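Local coordinates for protein DegQ (Legionella fallonii, PDB 3PV2) that probably degrades damaged or misfolded proteins as an HtrA-type chaperone protease, with a trypsin-like domain and two PDZ domains, assembling into large 12-subunit particles, at residues 396-399 against 400-403; 245-248 against 249-253. All coordinates share one frame; numbering follows the deposited sequence.

Contact 1 (396-399 against 400-403)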
loop_
_atom_site.group_PDB
_atom_site.type_symbol
_atom_site.label_atom_id
_atom_site.label_comp_id
_atom_site.label_asym_id
_atom_site.label_seq_id
_atom_site.Cartn_x
_atom_site.Cartn_y
_atom_site.Cartn_z
ATOM N N ASN B 396 -11.681 29.296 33.581
ATOM C CA ASN B 396 -11.073 30.021 34.682
ATOM C C ASN B 396 -12.079 30.350 35.851
ATOM O O ASN B 396 -11.790 31.100 36.747
ATOM C CB ASN B 396 -10.320 31.283 34.188
ATOM C CG ASN B 396 -11.260 32.377 33.661
ATOM O OD1 ASN B 396 -12.375 32.093 33.198
ATOM N ND2 ASN B 396 -10.832 33.639 33.776
ATOM N N SER B 397 -13.277 29.803 35.869
ATOM C CA SER B 397 -14.199 30.263 36.927
ATOM C C SER B 397 -14.127 29.432 38.184
ATOM O O SER B 397 -13.711 28.270 38.147
ATOM C CB SER B 397 -15.600 30.274 36.334
ATOM O OG SER B 397 -15.989 28.954 35.911
ATOM N N ALA B 398 -14.560 29.999 39.302
ATOM C CA ALA B 398 -14.710 29.256 40.500
ATOM C C ALA B 398 -15.724 28.141 40.348
ATOM O O ALA B 398 -15.568 27.061 40.918
ATOM C CB ALA B 398 -15.053 30.175 41.633
ATOM N N GLY B 399 -16.705 28.360 39.474
ATOM C CA GLY B 399 -17.719 27.394 39.164
ATOM C C GLY B 399 -17.163 26.165 38.502
ATOM O O GLY B 399 -17.343 25.037 38.975
ATOM N N TRP B 400 -16.388 26.399 37.445
ATOM C CA TRP B 400 -15.760 25.324 36.718
ATOM C C TRP B 400 -14.845 24.526 37.667
ATOM O O TRP B 400 -14.892 23.314 37.701
ATOM C CB TRP B 400 -14.927 25.868 35.542
ATOM C CG TRP B 400 -14.286 24.815 34.788
ATOM C CD1 TRP B 400 -13.127 24.178 35.127
ATOM C CD2 TRP B 400 -14.747 24.191 33.609
ATOM N NE1 TRP B 400 -12.826 23.211 34.209
ATOM C CE2 TRP B 400 -13.801 23.203 33.258
ATOM C CE3 TRP B 400 -15.852 24.368 32.799
ATOM C CZ2 TRP B 400 -13.928 22.393 32.120
ATOM C CZ3 TRP B 400 -15.979 23.559 31.622
ATOM C CH2 TRP B 400 -15.021 22.578 31.316
ATOM N N ARG B 401 -14.041 25.227 38.418
ATOM C CA ARG B 401 -13.132 24.543 39.380
ATOM C C ARG B 401 -13.891 23.644 40.367
ATOM O O ARG B 401 -13.391 22.613 40.790
ATOM C CB ARG B 401 -12.427 25.538 40.281
ATOM C CG ARG B 401 -11.143 26.048 39.806
ATOM C CD ARG B 401 -10.243 26.570 41.062
ATOM N NE ARG B 401 -10.833 27.626 41.909
ATOM C CZ ARG B 401 -11.094 28.880 41.486
ATOM N NH1 ARG B 401 -10.883 29.228 40.213
ATOM N NH2 ARG B 401 -11.613 29.788 42.337
ATOM N N ALA B 402 -15.030 24.112 40.825
ATOM C CA ALA B 402 -15.873 23.344 41.758
ATOM C C ALA B 402 -16.478 22.176 41.031
ATOM O O ALA B 402 -16.925 21.219 41.660
ATOM C CB ALA B 402 -16.997 24.173 42.311
ATOM N N GLY B 403 -16.495 22.211 39.722
ATOM C CA GLY B 403 -17.067 21.076 38.990
ATOM C C GLY B 403 -18.326 21.329 38.198
ATOM O O GLY B 403 -18.831 20.443 37.586
#
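S397 and W400 meet at the first turn of helix 398-402, where S397, the N-cap residue, closes the N-terminal end with its side chain. OG of S397 accepts from W400 N at 3.0 Å, with an N-H...O angle of 160°. A chi1 of 61° sets that hydroxyl between the serine's backbone N and carbonyl carbon, facing the turn, and brings OG to 3.3 Å from W400 CB. The same OG is also hydrogen-bonded to S394 O, so it takes part in two hydrogen bonds, one inside the turn and one to the residue chain leading into it. The serine's carbonyl takes part as well: R401 N reaches S397 O at 3.1 Å, almost straight. This short helix of the second PDZ domain lies between strands 384-393 and 409-413, and it ends in a Schellman motif. G403, at positive phi, sends its N to W400 O at 2.8 Å and, weakly, to G399 O. R401 folds back toward the start of the helix, its chain bent at chi3 (-58°). One guanidinium face comes over A398 CA, off centre toward the rim, while R401 NH2 lies 3.5 Å from A398 CB; the backbone O of N396 sits near the guanidinium plane at its edge, 4.0 Å from R401 NH1. R401 NH2 also forms a long, weak ion pair with I451 OXT at the chain terminus. The indole of W400 leads away, to a cation-pi contact with R405 and to packing against Q38 of a second subunit, whose R113 NE is hydrogen-bonded to R401 O.

Contact 2 (245-248 against 249-253)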
loop_
_atom_site.group_PDB
_atom_site.type_symbol
_atom_site.label_atom_id
_atom_site.label_comp_id
_atom_site.label_asym_id
_atom_site.label_seq_id
_atom_site.Cartn_x
_atom_site.Cartn_y
_atom_site.Cartn_z
ATOM N N VAL B 245 5.399 51.334 18.097
ATOM C CA VAL B 245 5.861 50.112 18.712
ATOM C C VAL B 245 7.377 50.231 19.054
ATOM O O VAL B 245 7.800 49.814 20.122
ATOM C CB VAL B 245 5.640 48.898 17.861
ATOM C CG1 VAL B 245 6.478 47.774 18.355
ATOM C CG2 VAL B 245 4.179 48.496 17.888
ATOM N N ALA B 246 8.176 50.799 18.160
ATOM C CA ALA B 246 9.621 50.905 18.419
ATOM C C ALA B 246 9.909 51.770 19.633
ATOM O O ALA B 246 10.804 51.457 20.372
ATOM C CB ALA B 246 10.416 51.481 17.225
ATOM N N GLN B 247 9.203 52.890 19.735
ATOM C CA GLN B 247 9.456 53.852 20.755
ATOM C C GLN B 247 9.086 53.222 22.125
ATOM O O GLN B 247 9.826 53.319 23.075
ATOM C CB GLN B 247 8.703 55.151 20.455
ATOM C CG GLN B 247 8.984 56.242 21.524
ATOM C CD GLN B 247 7.796 56.411 22.466
ATOM O OE1 GLN B 247 6.691 56.725 22.011
ATOM N NE2 GLN B 247 8.012 56.202 23.783
ATOM N N GLN B 248 7.999 52.479 22.155
ATOM C CA GLN B 248 7.591 51.803 23.351
ATOM C C GLN B 248 8.551 50.664 23.724
ATOM O O GLN B 248 8.837 50.474 24.932
ATOM C CB GLN B 248 6.149 51.351 23.265
ATOM C CG GLN B 248 5.744 50.342 24.353
ATOM C CD GLN B 248 4.265 50.462 24.750
ATOM O OE1 GLN B 248 3.748 51.568 24.861
ATOM N NE2 GLN B 248 3.595 49.332 24.978
ATOM N N ILE B 249 9.094 49.956 22.723
ATOM C CA ILE B 249 10.090 48.908 23.004
ATOM C C ILE B 249 11.397 49.527 23.524
ATOM O O ILE B 249 12.010 48.976 24.411
ATOM C CB ILE B 249 10.378 47.977 21.808
ATOM C CG1 ILE B 249 9.245 46.950 21.655
ATOM C CG2 ILE B 249 11.654 47.220 21.989
ATOM C CD1 ILE B 249 9.169 46.280 20.310
ATOM N N ILE B 250 11.825 50.649 22.953
ATOM C CA ILE B 250 13.049 51.268 23.384
ATOM C C ILE B 250 12.927 51.729 24.859
ATOM O O ILE B 250 13.777 51.374 25.644
ATOM C CB ILE B 250 13.467 52.424 22.444
ATOM C CG1 ILE B 250 13.938 51.888 21.081
ATOM C CG2 ILE B 250 14.605 53.280 23.023
ATOM C CD1 ILE B 250 14.077 52.987 20.074
ATOM N N LYS B 251 11.871 52.462 25.212
ATOM C CA LYS B 251 11.644 52.972 26.558
ATOM C C LYS B 251 11.509 51.850 27.585
ATOM O O LYS B 251 12.206 51.857 28.625
ATOM C CB LYS B 251 10.381 53.851 26.612
ATOM C CG LYS B 251 10.453 55.094 27.522
ATOM C CD LYS B 251 9.156 55.332 28.312
ATOM C CE LYS B 251 8.839 56.815 28.563
ATOM N NZ LYS B 251 8.208 57.429 27.329
ATOM N N PHE B 252 10.653 50.881 27.272
ATOM C CA PHE B 252 10.251 49.838 28.200
ATOM C C PHE B 252 10.723 48.392 27.939
ATOM O O PHE B 252 10.506 47.516 28.777
ATOM C CB PHE B 252 8.715 49.787 28.269
ATOM C CG PHE B 252 8.068 51.056 28.754
ATOM C CD1 PHE B 252 8.121 51.417 30.104
ATOM C CD2 PHE B 252 7.370 51.874 27.872
ATOM C CE1 PHE B 252 7.497 52.588 30.558
ATOM C CE2 PHE B 252 6.746 53.043 28.311
ATOM C CZ PHE B 252 6.814 53.406 29.650
ATOM N N GLY B 253 11.272 48.094 26.774
ATOM C CA GLY B 253 11.697 46.719 26.483
ATOM C C GLY B 253 10.629 45.753 25.984
ATOM O O GLY B 253 10.971 44.701 25.479
#
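The ring of F252 meets Q248 at its edge: the backbone O of Q248 lies near the ring plane, 3.6 Å from F252 CD2. Over one face passes the chain of the adjacent K251, its CD 3.2 Å above the plane of the F252 ring and displaced toward the rim, while R328 makes a cation-pi contact with the ring. The amide plane of Q248 stands almost upright to the ring, at 86°, and the glutamine approaches through its aliphatic part, with CG 4.2 Å from CD2 of F252. These residues belong to the last turns of helix 239-252, which follows the final strand of the second barrel of the trypsin-like fold and packs back across strands of the first barrel. Regular i to i+4 bonds run through it, F252 N donating to Q248 O at 3.0 Å. A chi1 of -61° sets F252 CG beside its backbone N, which brings the ring edge to Q248 O. On the exposed face Q247 and K251 lie side by side, the lysine NZ 3.8 Å from the glutamine NE2. On the buried face V245 and I249 point the same way, CG1 of the valine resting on CD1 of the isoleucine at 3.6 Å. Both turn to strand 127-131, where they touch L127 and V129. I250, which packs on V90 of strand 90-93, takes chi1 of -71°, and this brings its CG1 to 3.2 Å from A246 O, the acceptor of its own backbone N-H.

Overall arrangement
A short helix capped at both ends and the closing turns of a longer, regular one make an instructive contrast. The centres of contact 1 and contact 2 are about 38 Å apart, and the nearest atoms of contact 1 and contact 2 about 23 Å. They share no secondary-structure element: contact 2 lies on the helix 239-252 that follows the last strand of the second barrel, contact 1 on helix 398-402 of the second PDZ domain. Both are partly buried. Contact 2 pairs an apolar face on the first barrel with an exposed face carrying longer polar and aromatic side chains, and no other subunit reaches it. Contact 1 relies more on polar groups and lies against a second subunit, at an interface of the 12-subunit assembly.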